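PDB 5IL6: polyketide synthase/nonribosomal peptide synthetase hybrid RzxB from Pseudomonas fluorescens, which probably dehydrates beta-hydroxyacyl intermediates, through the dehydratase domain described here, during assembly of the polyketide rhizoxin by a trans-AT synthase. Local coordinates for residues L27-F33 with G97-L103; G109-I115 with H127-S133. All coordinates share one frame; numbering follows the deposited sequence.

Contact 1: residues L27-F33 with G97-L103; sequences LRYLSRF and GELFLEL
Leu27-Phe33 and Gly97-Leu103 run antiparallel, their strand axes 4.7 Å apart at closest approach and 162° between directions, with Tyr29 exchanging two backbone hydrogen bonds with Leu101, and Ser31 two with Leu99. Where strand 98-103 begins, the Phe33 N to Gly97 O bond, 2.8 Å, carries the ladder into the loop; at the other end one water links Leu27 N to Leu103 O.

Arg28, Leu30, Arg32, Glu98, Phe100 and Glu102 share one face. Methyl CD1 of Leu30 sits over the face of the Phe100 ring, 3.9 Å from its centroid, a CH-pi contact. CG of Leu30 lies anti to the backbone N (chi1 167°), beside the carbonyl carbon, which brings CD1 to the Glu98 side as well, 3.7 Å from Glu98 CB. The Arg28 guanidinium runs beside the same ring, their planes 14° apart, with NH1 3.7 Å from Phe100 CE2; its NH2 is held by Asp23. Arg32 and Glu98 form a salt bridge in which OE2 meets the guanidinium at its edge; the modelled NH2 to OE2 separation of 2.4 Å is too short to be taken literally.

On the other face, Tyr29 CD1 lies 3.8 Å from Leu101 CD2, the two side chains pointing the same way. Ser31 OG bonds to Leu16 O and His18 N. Tyr29 and Leu101 rest on helix 53-67, the hot-dog helix of this dehydratase half, while Leu101, together with Leu99, touches strand 110-118, next in the sheet.

Contact 2: residues G109-I115 with H127-S133; sequences GDYRIGI and HCQARAS
Tyr111 and Ala132 form one antiparallel hydrogen-bonded pair of the beta hairpin of strands 110-118 and 124-135, part of the hot-dog fold. The Tyr111 ring leans along the partner backbone: CD2 is 3.4 Å from Ala132 O, and CA of Ser133 lies at the ring edge. CG of Tyr111 stands anti to its carbonyl carbon (chi1 -47°), which carries the ring toward Ser133. With an alanine here the ring would be gone, and a gap would probably open beside the Ala132 carbonyl and along CA of Ser133.

On the same face Ile113 sends CD1 to the methyl of Ala132, 3.7 Å away, and Ile115 lies against Cys128, their CB atoms 4.0 Å apart. Helix 53-67 touches Ile113, Ile115, Cys128 and Ala132 from this side.

The reverse face is polar. Arg112 and Arg131 lie side by side, pointing the same way, guanidinium planes 58° apart, but they touch through aliphatic parts, Arg112 CD to Arg131 CB. Arg112, poorly ordered, grips Asp110 side-on, NE to OD1 and NH2 to OD2, whereas Arg131 pairs with Asp82. A water donates to both Asp110 OD1 and Ala132 O.

His127 and Cys128 both face Ile115 in a classic beta bulge: Ile115 O accepts from His127 N at 2.7 Å and from Cys128 N at 3.1 Å.

In the fold
Strands 98-105 and 110-118 are consecutive in the chain and adjacent in the sheet, so contacts 1 and 2, centres 13 Å apart, join directly: Glu102 N probably bonds to Gly114 O at 2.8 Å, and Leu101 CG packs 3.7 Å from Ile113 CG2. Both are partly buried, each with one face toward helix 53-67 and the other bearing charged residues. Each helix-side face carries a tyrosine; leucines and a serine accompany it in contact 1, isoleucines, alanines and a cysteine in contact 2. Arg32-Glu98 in contact 1 crosses between its strands, whereas Arg112-Asp110 in contact 2 stays within 109-115. Strand 27-32 lies nearer the sheet margin, beside 19-20; strand 124-135 leads inward to 77-85.

Contact 1: residues L27-F33 with G97-L103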
loop_
_atom_site.group_PDB
_atom_site.type_symbol
_atom_site.label_atom_id
_atom_site.label_comp_id
_atom_site.label_asym_id
_atom_site.label_seq_id
_atom_site.Cartn_x
_atom_site.Cartn_y
_atom_site.Cartn_z
ATOM N N LEU A 27 -1.552 22.947 5.289
ATOM C CA LEU A 27 -2.513 21.865 5.462
ATOM C C LEU A 27 -1.861 20.693 6.184
ATOM O O LEU A 27 -0.717 20.324 5.902
ATOM C CB LEU A 27 -3.056 21.418 4.107
ATOM C CG LEU A 27 -3.849 22.480 3.342
ATOM C CD1 LEU A 27 -4.304 21.937 2.000
ATOM C CD2 LEU A 27 -5.043 22.988 4.150
ATOM N N ARG A 28 -2.590 20.122 7.139
ATOM C CA ARG A 28 -2.043 19.064 7.973
ATOM C C ARG A 28 -3.183 18.235 8.541
ATOM O O ARG A 28 -4.269 18.754 8.816
ATOM C CB ARG A 28 -1.184 19.648 9.095
ATOM C CG ARG A 28 -0.434 18.626 9.926
ATOM C CD ARG A 28 0.532 19.321 10.866
ATOM N NE ARG A 28 -0.136 20.419 11.565
ATOM C CZ ARG A 28 -0.314 20.510 12.880
ATOM N NH1 ARG A 28 0.143 19.575 13.704
ATOM N NH2 ARG A 28 -0.947 21.562 13.376
ATOM N N TYR A 29 -2.909 16.948 8.742
ATOM C CA TYR A 29 -3.910 15.993 9.191
ATOM C C TYR A 29 -3.306 15.105 10.269
ATOM O O TYR A 29 -2.087 14.925 10.338
ATOM C CB TYR A 29 -4.426 15.147 8.018
ATOM C CG TYR A 29 -4.845 15.985 6.834
ATOM C CD1 TYR A 29 -3.916 16.400 5.888
ATOM C CD2 TYR A 29 -6.164 16.381 6.671
ATOM C CE1 TYR A 29 -4.288 17.176 4.811
ATOM C CE2 TYR A 29 -6.548 17.160 5.595
ATOM C CZ TYR A 29 -5.604 17.554 4.669
ATOM O OH TYR A 29 -5.973 18.327 3.592
ATOM N N LEU A 30 -4.173 14.562 11.119
ATOM C CA LEU A 30 -3.738 13.785 12.270
ATOM C C LEU A 30 -4.651 12.582 12.443
ATOM O O LEU A 30 -5.878 12.725 12.445
ATOM C CB LEU A 30 -3.742 14.647 13.540
ATOM C CG LEU A 30 -3.605 13.938 14.890
ATOM C CD1 LEU A 30 -2.367 13.053 14.933
ATOM C CD2 LEU A 30 -3.561 14.970 16.009
ATOM N N SER A 31 -4.049 11.403 12.562
ATOM C CA SER A 31 -4.747 10.192 12.966
ATOM C C SER A 31 -4.074 9.631 14.211
ATOM O O SER A 31 -2.843 9.609 14.306
ATOM C CB SER A 31 -4.746 9.145 11.849
ATOM O OG SER A 31 -5.189 9.708 10.628
ATOM N N ARG A 32 -4.886 9.194 15.171
ATOM C CA ARG A 32 -4.389 8.580 16.396
ATOM C C ARG A 32 -4.861 7.136 16.433
ATOM O O ARG A 32 -6.069 6.874 16.431
ATOM C CB ARG A 32 -4.868 9.335 17.637
ATOM C CG ARG A 32 -4.285 8.781 18.935
ATOM C CD ARG A 32 -4.592 9.657 20.140
ATOM N NE ARG A 32 -4.148 11.039 19.948
ATOM C CZ ARG A 32 -4.930 12.047 19.572
ATOM N NH1 ARG A 32 -6.222 11.855 19.340
ATOM N NH2 ARG A 32 -4.418 13.263 19.429
ATOM N N PHE A 33 -3.913 6.208 16.461
ATOM C CA PHE A 33 -4.205 4.784 16.466
ATOM C C PHE A 33 -3.973 4.205 17.855
ATOM O O PHE A 33 -3.080 4.641 18.586
ATOM C CB PHE A 33 -3.334 4.045 15.447
ATOM C CG PHE A 33 -3.471 4.564 14.044
ATOM C CD1 PHE A 33 -4.534 4.174 13.249
ATOM C CD2 PHE A 33 -2.536 5.442 13.522
ATOM C CE1 PHE A 33 -4.664 4.651 11.956
ATOM C CE2 PHE A 33 -2.660 5.923 12.231
ATOM C CZ PHE A 33 -3.724 5.525 11.447
ATOM N N GLY A 97 0.349 7.067 19.583
ATOM C CA GLY A 97 -0.365 6.595 18.415
ATOM C C GLY A 97 -0.621 7.646 17.363
ATOM O O GLY A 97 -1.376 7.385 16.423
ATOM N N GLU A 98 -0.006 8.821 17.477
ATOM C CA GLU A 98 -0.333 9.956 16.621
ATOM C C GLU A 98 0.566 9.958 15.391
ATOM O O GLU A 98 1.797 9.959 15.511
ATOM C CB GLU A 98 -0.184 11.265 17.396
ATOM C CG GLU A 98 -1.179 11.418 18.534
ATOM C CD GLU A 98 -1.011 12.726 19.290
ATOM O OE1 GLU A 98 0.120 13.250 19.339
ATOM O OE2 GLU A 98 -2.012 13.226 19.842
ATOM N N LEU A 99 -0.056 9.972 14.214
ATOM C CA LEU A 99 0.641 10.020 12.937
ATOM C C LEU A 99 0.142 11.233 12.164
ATOM O O LEU A 99 -1.056 11.343 11.883
ATOM C CB LEU A 99 0.408 8.731 12.143
ATOM C CG LEU A 99 1.338 8.418 10.970
ATOM C CD1 LEU A 99 2.792 8.387 11.401
ATOM C CD2 LEU A 99 0.955 7.084 10.368
ATOM N N PHE A 100 1.057 12.131 11.820
ATOM C CA PHE A 100 0.733 13.372 11.133
ATOM C C PHE A 100 1.017 13.253 9.641
ATOM O O PHE A 100 1.938 12.552 9.223
ATOM C CB PHE A 100 1.545 14.530 11.711
ATOM C CG PHE A 100 1.240 14.823 13.149
ATOM C CD1 PHE A 100 1.868 14.117 14.161
ATOM C CD2 PHE A 100 0.331 15.807 13.491
ATOM C CE1 PHE A 100 1.591 14.382 15.487
ATOM C CE2 PHE A 100 0.051 16.079 14.816
ATOM C CZ PHE A 100 0.682 15.366 15.814
ATOM N N LEU A 101 0.212 13.950 8.841
ATOM C CA LEU A 101 0.431 14.059 7.401
ATOM C C LEU A 101 0.412 15.532 7.026
ATOM O O LEU A 101 -0.581 16.223 7.271
ATOM C CB LEU A 101 -0.631 13.293 6.607
ATOM C CG LEU A 101 -0.432 13.225 5.084
ATOM C CD1 LEU A 101 -1.073 11.962 4.533
ATOM C CD2 LEU A 101 -1.000 14.446 4.362
ATOM N N GLU A 102 1.507 16.008 6.438
ATOM C CA GLU A 102 1.619 17.386 5.980
ATOM C C GLU A 102 1.494 17.432 4.465
ATOM O O GLU A 102 2.133 16.645 3.761
ATOM C CB GLU A 102 2.947 18.007 6.414
ATOM C CG GLU A 102 2.919 18.601 7.809
ATOM C CD GLU A 102 4.274 19.136 8.245
ATOM O OE1 GLU A 102 5.160 19.304 7.382
ATOM O OE2 GLU A 102 4.450 19.392 9.454
ATOM N N LEU A 103 0.670 18.356 3.973
ATOM C CA LEU A 103 0.394 18.497 2.549
ATOM C C LEU A 103 0.681 19.932 2.136
ATOM O O LEU A 103 0.111 20.869 2.703
ATOM C CB LEU A 103 -1.060 18.129 2.243
ATOM C CG LEU A 103 -1.431 17.747 0.808
ATOM C CD1 LEU A 103 -2.842 17.183 0.798
ATOM C CD2 LEU A 103 -1.327 18.923 -0.149
HETATM O O HOH W 1 -0.352 23.454 2.771
#

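Contact 2: residues G109-I115 with H127-S133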
loop_
_atom_site.group_PDB
_atom_site.type_symbol
_atom_site.label_atom_id
_atom_site.label_comp_id
_atom_site.label_asym_id
_atom_site.label_seq_id
_atom_site.Cartn_x
_atom_site.Cartn_y
_atom_site.Cartn_z
ATOM N N GLY A 109 -0.826 22.453 -8.832
ATOM C CA GLY A 109 -1.028 21.049 -9.138
ATOM C C GLY A 109 0.110 20.133 -8.753
ATOM O O GLY A 109 0.061 18.942 -9.076
ATOM N N ASP A 110 1.132 20.643 -8.071
ATOM C CA ASP A 110 2.294 19.855 -7.663
ATOM C C ASP A 110 2.291 19.777 -6.139
ATOM O O ASP A 110 2.680 20.730 -5.457
ATOM C CB ASP A 110 3.580 20.478 -8.199
ATOM C CG ASP A 110 4.828 19.850 -7.610
ATOM O OD1 ASP A 110 4.767 18.677 -7.184
ATOM O OD2 ASP A 110 5.875 20.532 -7.581
ATOM N N TYR A 111 1.861 18.635 -5.609
ATOM C CA TYR A 111 1.682 18.450 -4.176
ATOM C C TYR A 111 2.830 17.645 -3.578
ATOM O O TYR A 111 3.361 16.727 -4.211
ATOM C CB TYR A 111 0.354 17.749 -3.894
ATOM C CG TYR A 111 -0.803 18.356 -4.656
ATOM C CD1 TYR A 111 -1.337 19.585 -4.282
ATOM C CD2 TYR A 111 -1.348 17.712 -5.760
ATOM C CE1 TYR A 111 -2.390 20.148 -4.979
ATOM C CE2 TYR A 111 -2.400 18.266 -6.466
ATOM C CZ TYR A 111 -2.917 19.487 -6.073
ATOM O OH TYR A 111 -3.963 20.044 -6.776
ATOM N N ARG A 112 3.202 17.998 -2.349
ATOM C CA ARG A 112 4.247 17.318 -1.594
ATOM C C ARG A 112 3.663 16.839 -0.274
ATOM O O ARG A 112 2.957 17.593 0.405
ATOM C CB ARG A 112 5.438 18.252 -1.346
ATOM C CG ARG A 112 5.998 18.865 -2.615
ATOM C CD ARG A 112 6.612 17.807 -3.520
ATOM N NE ARG A 112 6.975 18.356 -4.825
ATOM C CZ ARG A 112 8.177 18.820 -5.157
ATOM N NH1 ARG A 112 9.179 18.802 -4.288
ATOM N NH2 ARG A 112 8.376 19.297 -6.378
ATOM N N ILE A 113 3.961 15.593 0.088
ATOM C CA ILE A 113 3.419 14.979 1.293
ATOM C C ILE A 113 4.552 14.446 2.159
ATOM O O ILE A 113 5.520 13.867 1.654
ATOM C CB ILE A 113 2.434 13.842 0.956
ATOM C CG1 ILE A 113 1.269 14.384 0.130
ATOM C CG2 ILE A 113 1.933 13.177 2.236
ATOM C CD1 ILE A 113 1.447 14.190 -1.360
ATOM N N GLY A 114 4.413 14.632 3.460
ATOM C CA GLY A 114 5.256 13.948 4.427
ATOM C C GLY A 114 4.412 13.400 5.553
ATOM O O GLY A 114 3.491 14.059 6.032
ATOM N N ILE A 115 4.728 12.175 5.966
ATOM C CA ILE A 115 4.049 11.504 7.071
ATOM C C ILE A 115 5.081 11.255 8.159
ATOM O O ILE A 115 6.138 10.673 7.892
ATOM C CB ILE A 115 3.395 10.184 6.623
ATOM C CG1 ILE A 115 2.359 10.451 5.527
ATOM C CG2 ILE A 115 2.751 9.469 7.815
ATOM C CD1 ILE A 115 1.755 9.196 4.917
ATOM N N HIS A 127 8.291 9.131 8.338
ATOM C CA HIS A 127 7.950 7.748 8.026
ATOM C C HIS A 127 7.676 7.516 6.551
ATOM O O HIS A 127 7.947 6.421 6.048
ATOM C CB HIS A 127 6.723 7.312 8.835
ATOM C CG HIS A 127 6.999 7.118 10.293
ATOM N ND1 HIS A 127 7.630 5.996 10.787
ATOM C CD2 HIS A 127 6.734 7.903 11.364
ATOM C CE1 HIS A 127 7.739 6.097 12.100
ATOM N NE2 HIS A 127 7.205 7.245 12.475
ATOM N N CYS A 128 7.152 8.514 5.847
ATOM C CA CYS A 128 6.821 8.367 4.439
ATOM C C CYS A 128 6.858 9.738 3.786
ATOM O O CYS A 128 6.467 10.737 4.394
ATOM C CB CYS A 128 5.441 7.722 4.251
ATOM S SG CYS A 128 4.976 7.433 2.518
ATOM N N GLN A 129 7.335 9.771 2.547
ATOM C CA GLN A 129 7.468 11.000 1.784
ATOM C C GLN A 129 7.108 10.699 0.339
ATOM O O GLN A 129 7.466 9.642 -0.184
ATOM C CB GLN A 129 8.896 11.553 1.892
ATOM C CG GLN A 129 9.205 12.752 1.012
ATOM C CD GLN A 129 10.696 12.963 0.849
ATOM O OE1 GLN A 129 11.254 13.949 1.331
ATOM N NE2 GLN A 129 11.353 12.029 0.169
ATOM N N ALA A 130 6.380 11.612 -0.296
ATOM C CA ALA A 130 5.988 11.417 -1.684
ATOM C C ALA A 130 5.545 12.751 -2.263
ATOM O O ALA A 130 5.402 13.749 -1.552
ATOM C CB ALA A 130 4.870 10.377 -1.807
ATOM N N ARG A 131 5.318 12.746 -3.573
ATOM C CA ARG A 131 4.704 13.859 -4.278
ATOM C C ARG A 131 3.493 13.330 -5.031
ATOM O O ARG A 131 3.436 12.149 -5.385
ATOM C CB ARG A 131 5.689 14.545 -5.244
ATOM C CG ARG A 131 5.854 13.828 -6.573
ATOM C CD ARG A 131 6.880 14.494 -7.466
ATOM N NE ARG A 131 6.674 14.091 -8.858
ATOM C CZ ARG A 131 7.513 13.347 -9.574
ATOM N NH1 ARG A 131 8.654 12.910 -9.056
ATOM N NH2 ARG A 131 7.214 13.043 -10.831
ATOM N N ALA A 132 2.511 14.201 -5.248
ATOM C CA ALA A 132 1.261 13.785 -5.861
ATOM C C ALA A 132 0.814 14.812 -6.890
ATOM O O ALA A 132 1.340 15.927 -6.972
ATOM C CB ALA A 132 0.172 13.572 -4.805
ATOM N N SER A 133 -0.175 14.413 -7.681
ATOM C CA SER A 133 -0.764 15.256 -8.717
ATOM C C SER A 133 -2.070 14.599 -9.149
ATOM O O SER A 133 -2.449 13.538 -8.643
ATOM C CB SER A 133 0.192 15.437 -9.897
ATOM O OG SER A 133 0.470 14.192 -10.515
HETATM O O HOH W 2 3.760 16.498 -8.057
#